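Local coordinates for heavy-metal chelation domain-containing protein (Pyrococcus horikoshii, PDB 3NPG), which is of unknown function but carries a putative heavy-metal chelation domain and may bind metal ions, at residues K13-A18 / S66-I71; M182-A187 / K208-T213. All blocks are in the same frame, centred on the assembly; numbering follows the deposited sequence.

Interaction 1: residues K13-A18 / S66-I71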
loop_
_atom_site.group_PDB
_atom_site.type_symbol
_atom_site.label_atom_id
_atom_site.label_comp_id
_atom_site.label_asym_id
_atom_site.label_seq_id
_atom_site.Cartn_x
_atom_site.Cartn_y
_atom_site.Cartn_z
ATOM N N LYS A 13 -17.893 28.077 -11.550
ATOM C CA LYS A 13 -17.233 29.330 -11.921
ATOM C C LYS A 13 -16.337 29.125 -13.143
ATOM O O LYS A 13 -16.280 29.991 -14.016
ATOM C CB LYS A 13 -16.392 29.874 -10.743
ATOM C CG LYS A 13 -17.200 30.298 -9.523
ATOM C CD LYS A 13 -16.275 30.761 -8.398
ATOM C CE LYS A 13 -17.031 31.199 -7.168
ATOM N N ALA A 14 -15.620 27.980 -13.191
ATOM C CA ALA A 14 -14.688 27.647 -14.280
ATOM C C ALA A 14 -15.406 27.390 -15.612
ATOM O O ALA A 14 -14.869 27.725 -16.666
ATOM C CB ALA A 14 -13.846 26.440 -13.895
HETATM N N MSE A 15 -16.624 26.801 -15.565
HETATM C CA MSE A 15 -17.407 26.519 -16.777
HETATM C C MSE A 15 -17.897 27.796 -17.456
HETATM O O MSE A 15 -18.107 27.805 -18.669
HETATM C CB MSE A 15 -18.572 25.582 -16.471
HETATM C CG MSE A 15 -18.169 24.131 -16.453
HETATM SE SE MSE A 15 -19.647 22.926 -16.132
HETATM C CE MSE A 15 -20.091 23.431 -14.320
ATOM N N GLU A 16 -18.047 28.885 -16.683
ATOM C CA GLU A 16 -18.444 30.186 -17.219
ATOM C C GLU A 16 -17.253 30.832 -17.961
ATOM O O GLU A 16 -17.456 31.635 -18.864
ATOM C CB GLU A 16 -18.935 31.106 -16.083
ATOM C CG GLU A 16 -19.938 32.162 -16.533
ATOM C CD GLU A 16 -21.396 31.729 -16.500
ATOM O OE1 GLU A 16 -21.742 30.861 -15.665
ATOM O OE2 GLU A 16 -22.204 32.314 -17.257
ATOM N N LEU A 17 -16.018 30.459 -17.581
ATOM C CA LEU A 17 -14.797 30.997 -18.193
ATOM C C LEU A 17 -14.305 30.138 -19.368
ATOM O O LEU A 17 -13.534 30.615 -20.199
ATOM C CB LEU A 17 -13.687 31.144 -17.139
ATOM C CG LEU A 17 -13.605 32.499 -16.444
ATOM C CD1 LEU A 17 -14.655 32.625 -15.346
ATOM C CD2 LEU A 17 -12.245 32.714 -15.863
ATOM N N ALA A 18 -14.778 28.892 -19.456
ATOM C CA ALA A 18 -14.375 27.966 -20.514
ATOM C C ALA A 18 -15.185 28.159 -21.805
ATOM O O ALA A 18 -15.007 27.395 -22.758
ATOM C CB ALA A 18 -14.508 26.536 -20.025
ATOM N N SER A 66 -14.494 16.980 -24.064
ATOM C CA SER A 66 -14.558 18.421 -24.302
ATOM C C SER A 66 -14.164 19.149 -23.025
ATOM O O SER A 66 -14.123 18.534 -21.957
ATOM C CB SER A 66 -15.960 18.837 -24.740
ATOM O OG SER A 66 -16.857 18.902 -23.642
ATOM N N LEU A 67 -13.857 20.444 -23.125
ATOM C CA LEU A 67 -13.443 21.228 -21.965
ATOM C C LEU A 67 -14.570 21.338 -20.916
ATOM O O LEU A 67 -14.323 21.119 -19.732
ATOM C CB LEU A 67 -12.956 22.618 -22.405
ATOM C CG LEU A 67 -12.344 23.508 -21.328
ATOM C CD1 LEU A 67 -11.248 22.777 -20.555
ATOM C CD2 LEU A 67 -11.796 24.757 -21.927
ATOM N N LEU A 68 -15.816 21.606 -21.364
ATOM C CA LEU A 68 -16.967 21.721 -20.457
ATOM C C LEU A 68 -17.332 20.374 -19.812
ATOM O O LEU A 68 -17.722 20.343 -18.645
ATOM C CB LEU A 68 -18.182 22.324 -21.189
ATOM C CG LEU A 68 -18.051 23.804 -21.595
ATOM C CD1 LEU A 68 -19.123 24.191 -22.586
ATOM C CD2 LEU A 68 -18.094 24.714 -20.374
ATOM N N GLU A 69 -17.177 19.257 -20.570
ATOM C CA GLU A 69 -17.448 17.897 -20.068
ATOM C C GLU A 69 -16.443 17.523 -18.975
ATOM O O GLU A 69 -16.835 16.975 -17.941
ATOM C CB GLU A 69 -17.398 16.872 -21.226
ATOM C CG GLU A 69 -17.737 15.439 -20.822
ATOM C CD GLU A 69 -19.214 15.143 -20.625
ATOM O OE1 GLU A 69 -20.049 15.800 -21.287
ATOM O OE2 GLU A 69 -19.530 14.198 -19.866
ATOM N N PHE A 70 -15.148 17.861 -19.186
ATOM C CA PHE A 70 -14.089 17.595 -18.207
ATOM C C PHE A 70 -14.345 18.341 -16.910
ATOM O O PHE A 70 -14.349 17.724 -15.846
ATOM C CB PHE A 70 -12.703 17.972 -18.777
ATOM C CG PHE A 70 -12.079 16.957 -19.719
ATOM C CD1 PHE A 70 -12.699 15.735 -19.967
ATOM C CD2 PHE A 70 -10.855 17.209 -20.327
ATOM C CE1 PHE A 70 -12.122 14.803 -20.827
ATOM C CE2 PHE A 70 -10.277 16.273 -21.185
ATOM C CZ PHE A 70 -10.913 15.076 -21.432
ATOM N N ILE A 71 -14.624 19.670 -16.999
ATOM C CA ILE A 71 -14.874 20.526 -15.824
ATOM C C ILE A 71 -16.114 20.077 -15.035
ATOM O O ILE A 71 -16.099 20.116 -13.806
ATOM C CB ILE A 71 -14.936 22.044 -16.216
ATOM C CG1 ILE A 71 -13.645 22.481 -16.954
ATOM C CG2 ILE A 71 -15.186 22.927 -14.980
ATOM C CD1 ILE A 71 -13.745 23.822 -17.670
#
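Two antiparallel helices of the N-terminal domain pack side by side where Ala14, Met15 and Ala18 meet Leu67, Leu68 and Ile71. The short segments 13-17 and 67-71 run at 175° to each other, with axes 9.8 Å apart at closest approach. Met15 is modelled as selenomethionine. Met15 CG lies 3.5 Å from Ile71 CG2, and the two side chains pass alongside one another, pointing opposite ways. Ile71 CG2 is anti to the backbone N, and this branch reaches both Met15 and Ala14. The other branch ends in Ile71 CD1, which sits 3.7 Å from Ala18 CB. The same methyl, Ala18 CB, takes Leu67 CD2 at 3.8 Å and, a little farther off, meets Leu68. Leu68 lies at the exposed border. Leu68 CD2 rests against Met15 O at 3.5 Å and also approaches Met15 CG. At the start of the second helix, Ser66 is the N-cap, and Glu69 N donates to Ser66 OG at 3.1 Å. Helix 79-96 lies against the same pair: Leu67 touches Val92 and Ile71 touches Ile89. No hydrogen bond or salt bridge joins the two segments. The contact therefore depends on the fit of aliphatic groups, with the small methyls of Ala14 and Ala18 facing the branched side chains of Leu67, Leu68 and Ile71.

Interaction 2: residues M182-A187 / K208-T213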
loop_
_atom_site.group_PDB
_atom_site.type_symbol
_atom_site.label_atom_id
_atom_site.label_comp_id
_atom_site.label_asym_id
_atom_site.label_seq_id
_atom_site.Cartn_x
_atom_site.Cartn_y
_atom_site.Cartn_z
HETATM N N MSE A 182 -12.401 19.489 4.346
HETATM C CA MSE A 182 -12.158 19.133 5.751
HETATM C C MSE A 182 -11.026 19.987 6.349
HETATM O O MSE A 182 -11.184 20.533 7.446
HETATM C CB MSE A 182 -11.832 17.625 5.876
HETATM C CG MSE A 182 -11.603 17.152 7.326
HETATM SE SE MSE A 182 -9.759 17.344 7.922
HETATM C CE MSE A 182 -8.900 16.154 6.662
ATOM N N ILE A 183 -9.889 20.110 5.617
ATOM C CA ILE A 183 -8.723 20.889 6.053
ATOM C C ILE A 183 -9.114 22.318 6.433
ATOM O O ILE A 183 -8.729 22.796 7.503
ATOM C CB ILE A 183 -7.591 20.847 4.974
ATOM C CG1 ILE A 183 -6.975 19.432 4.881
ATOM C CG2 ILE A 183 -6.504 21.917 5.254
ATOM C CD1 ILE A 183 -6.217 19.155 3.576
ATOM N N LEU A 184 -9.925 22.980 5.587
ATOM C CA LEU A 184 -10.378 24.352 5.845
ATOM C C LEU A 184 -11.354 24.423 7.016
ATOM O O LEU A 184 -11.275 25.348 7.819
ATOM C CB LEU A 184 -11.000 24.968 4.580
ATOM C CG LEU A 184 -10.033 25.186 3.407
ATOM C CD1 LEU A 184 -10.769 25.663 2.183
ATOM C CD2 LEU A 184 -8.929 26.169 3.778
ATOM N N ASP A 185 -12.249 23.427 7.138
ATOM C CA ASP A 185 -13.213 23.369 8.242
ATOM C C ASP A 185 -12.500 23.205 9.592
ATOM O O ASP A 185 -12.922 23.805 10.587
ATOM C CB ASP A 185 -14.222 22.223 8.021
ATOM C CG ASP A 185 -15.065 21.878 9.250
ATOM O OD1 ASP A 185 -15.697 22.803 9.820
ATOM O OD2 ASP A 185 -15.122 20.677 9.616
ATOM N N ARG A 186 -11.406 22.412 9.624
ATOM C CA ARG A 186 -10.667 22.153 10.860
ATOM C C ARG A 186 -9.587 23.201 11.139
ATOM O O ARG A 186 -9.027 23.223 12.234
ATOM C CB ARG A 186 -10.077 20.728 10.857
ATOM C CG ARG A 186 -11.145 19.619 10.761
ATOM C CD ARG A 186 -12.165 19.702 11.890
ATOM N NE ARG A 186 -11.595 19.289 13.176
ATOM C CZ ARG A 186 -12.210 19.445 14.347
ATOM N NH1 ARG A 186 -13.405 20.021 14.407
ATOM N NH2 ARG A 186 -11.631 19.034 15.467
ATOM N N ALA A 187 -9.337 24.111 10.176
ATOM C CA ALA A 187 -8.360 25.197 10.340
ATOM C C ALA A 187 -8.952 26.328 11.202
ATOM O O ALA A 187 -9.120 27.455 10.725
ATOM C CB ALA A 187 -7.953 25.733 8.981
ATOM N N LYS A 208 -12.160 32.665 -3.247
ATOM C CA LYS A 208 -12.649 33.842 -2.515
ATOM C C LYS A 208 -13.716 33.418 -1.520
ATOM O O LYS A 208 -14.619 32.644 -1.869
ATOM C CB LYS A 208 -13.222 34.891 -3.482
ATOM C CG LYS A 208 -12.191 35.860 -4.025
ATOM C CD LYS A 208 -12.845 36.876 -4.969
ATOM C CE LYS A 208 -11.898 37.971 -5.391
ATOM N NZ LYS A 208 -11.732 39.000 -4.324
ATOM N N GLY A 209 -13.580 33.879 -0.279
ATOM C CA GLY A 209 -14.500 33.527 0.795
ATOM C C GLY A 209 -13.996 32.394 1.667
ATOM O O GLY A 209 -14.346 32.318 2.846
ATOM N N THR A 210 -13.149 31.505 1.102
ATOM C CA THR A 210 -12.579 30.384 1.862
ATOM C C THR A 210 -11.473 30.862 2.805
ATOM O O THR A 210 -11.059 32.021 2.735
ATOM C CB THR A 210 -12.081 29.259 0.917
ATOM O OG1 THR A 210 -10.902 29.694 0.243
ATOM C CG2 THR A 210 -13.138 28.818 -0.084
ATOM N N LYS A 211 -10.983 29.963 3.674
ATOM C CA LYS A 211 -9.915 30.288 4.620
ATOM C C LYS A 211 -8.528 30.300 3.945
ATOM O O LYS A 211 -7.555 30.751 4.558
ATOM C CB LYS A 211 -9.930 29.320 5.813
ATOM C CG LYS A 211 -11.131 29.495 6.735
ATOM C CD LYS A 211 -11.003 28.623 7.973
ATOM C CE LYS A 211 -12.223 28.694 8.853
ATOM N NZ LYS A 211 -12.121 27.762 10.004
ATOM N N VAL A 212 -8.441 29.819 2.670
ATOM C CA VAL A 212 -7.180 29.812 1.898
ATOM C C VAL A 212 -6.662 31.244 1.751
ATOM O O VAL A 212 -7.415 32.130 1.326
ATOM C CB VAL A 212 -7.352 29.127 0.501
ATOM C CG1 VAL A 212 -6.046 29.153 -0.292
ATOM C CG2 VAL A 212 -7.867 27.699 0.647
ATOM N N THR A 213 -5.398 31.479 2.130
ATOM C CA THR A 213 -4.816 32.828 2.083
ATOM C C THR A 213 -3.914 33.028 0.868
ATOM O O THR A 213 -3.883 34.120 0.300
ATOM C CB THR A 213 -4.091 33.140 3.392
ATOM O OG1 THR A 213 -3.077 32.151 3.605
ATOM C CG2 THR A 213 -5.049 33.194 4.595
#
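Leu184, near the end of helix 180-186, packs its two methyls against the loop that leads into strand 214-220. This is the tight part of the contact. Leu184 CD2 lies 3.6 Å from Val212 CG2, and Leu184 CD1 reaches the same methyl at 3.9 Å. The two side chains cross obliquely. Leu184 CD1 also meets Thr210 CB at 4.0 Å, while Leu184 CD2 touches Lys211 CB. Leu6 of helix 6-17 touches both Leu184 and Thr210. Val212 rests further on Ile195 of strand 192-196. The polar end of Thr210 is turned to its own loop, where OG1 is hydrogen-bonded to Leu207 O. An alanine in place of Leu184 would probably open a gap beside Val212 CG2 and cost Thr210 CB and Lys211 CB their contacts with the leucine methyls.

The other side is looser and more open to solvent. Exposed Lys211 stretches across the end of the helix, its chain extended beyond CG. Lys211 CD passes 3.3 Å from Leu184 O. Lys211 NZ then donates to Ala187 O at 3.1 Å and makes a weak hydrogen bond to Leu184 O at 3.4 Å. The nitrogen stands well above the carbonyl plane of Ala187, 69° out of it, with a C=O...N angle of 108°. Asp185 OD1 is 6.1 Å from Lys211 NZ, too far for a salt bridge. The lysine thus meets carbonyl oxygens at the C-terminal end of the helix, where the helix dipole would probably suit a positive charge. An apolar grip by Leu184 of the helix and a polar one by Lys211 of the loop together hold the helix end to the loop entering strand 214-220.

Interaction 1 comes first along the chain, and interaction 2 follows in the C-terminal part. Their centres are 24 Å apart and their nearest atoms about 6 Å, so they do not touch. Interaction 1 pairs two helices of the N-terminal part, which also holds the three-stranded antiparallel sheet. Interaction 2 sets a helix against a loop beside the seven-stranded mixed sheet, in the part related to Rossmann-type folds. Helix 6-17 connects them. Its C-terminal part enters interaction 1, while Leu6 at its start touches residues of interaction 2. Helix 6-17 thus has contacts with both parts, which is consistent with a link between them.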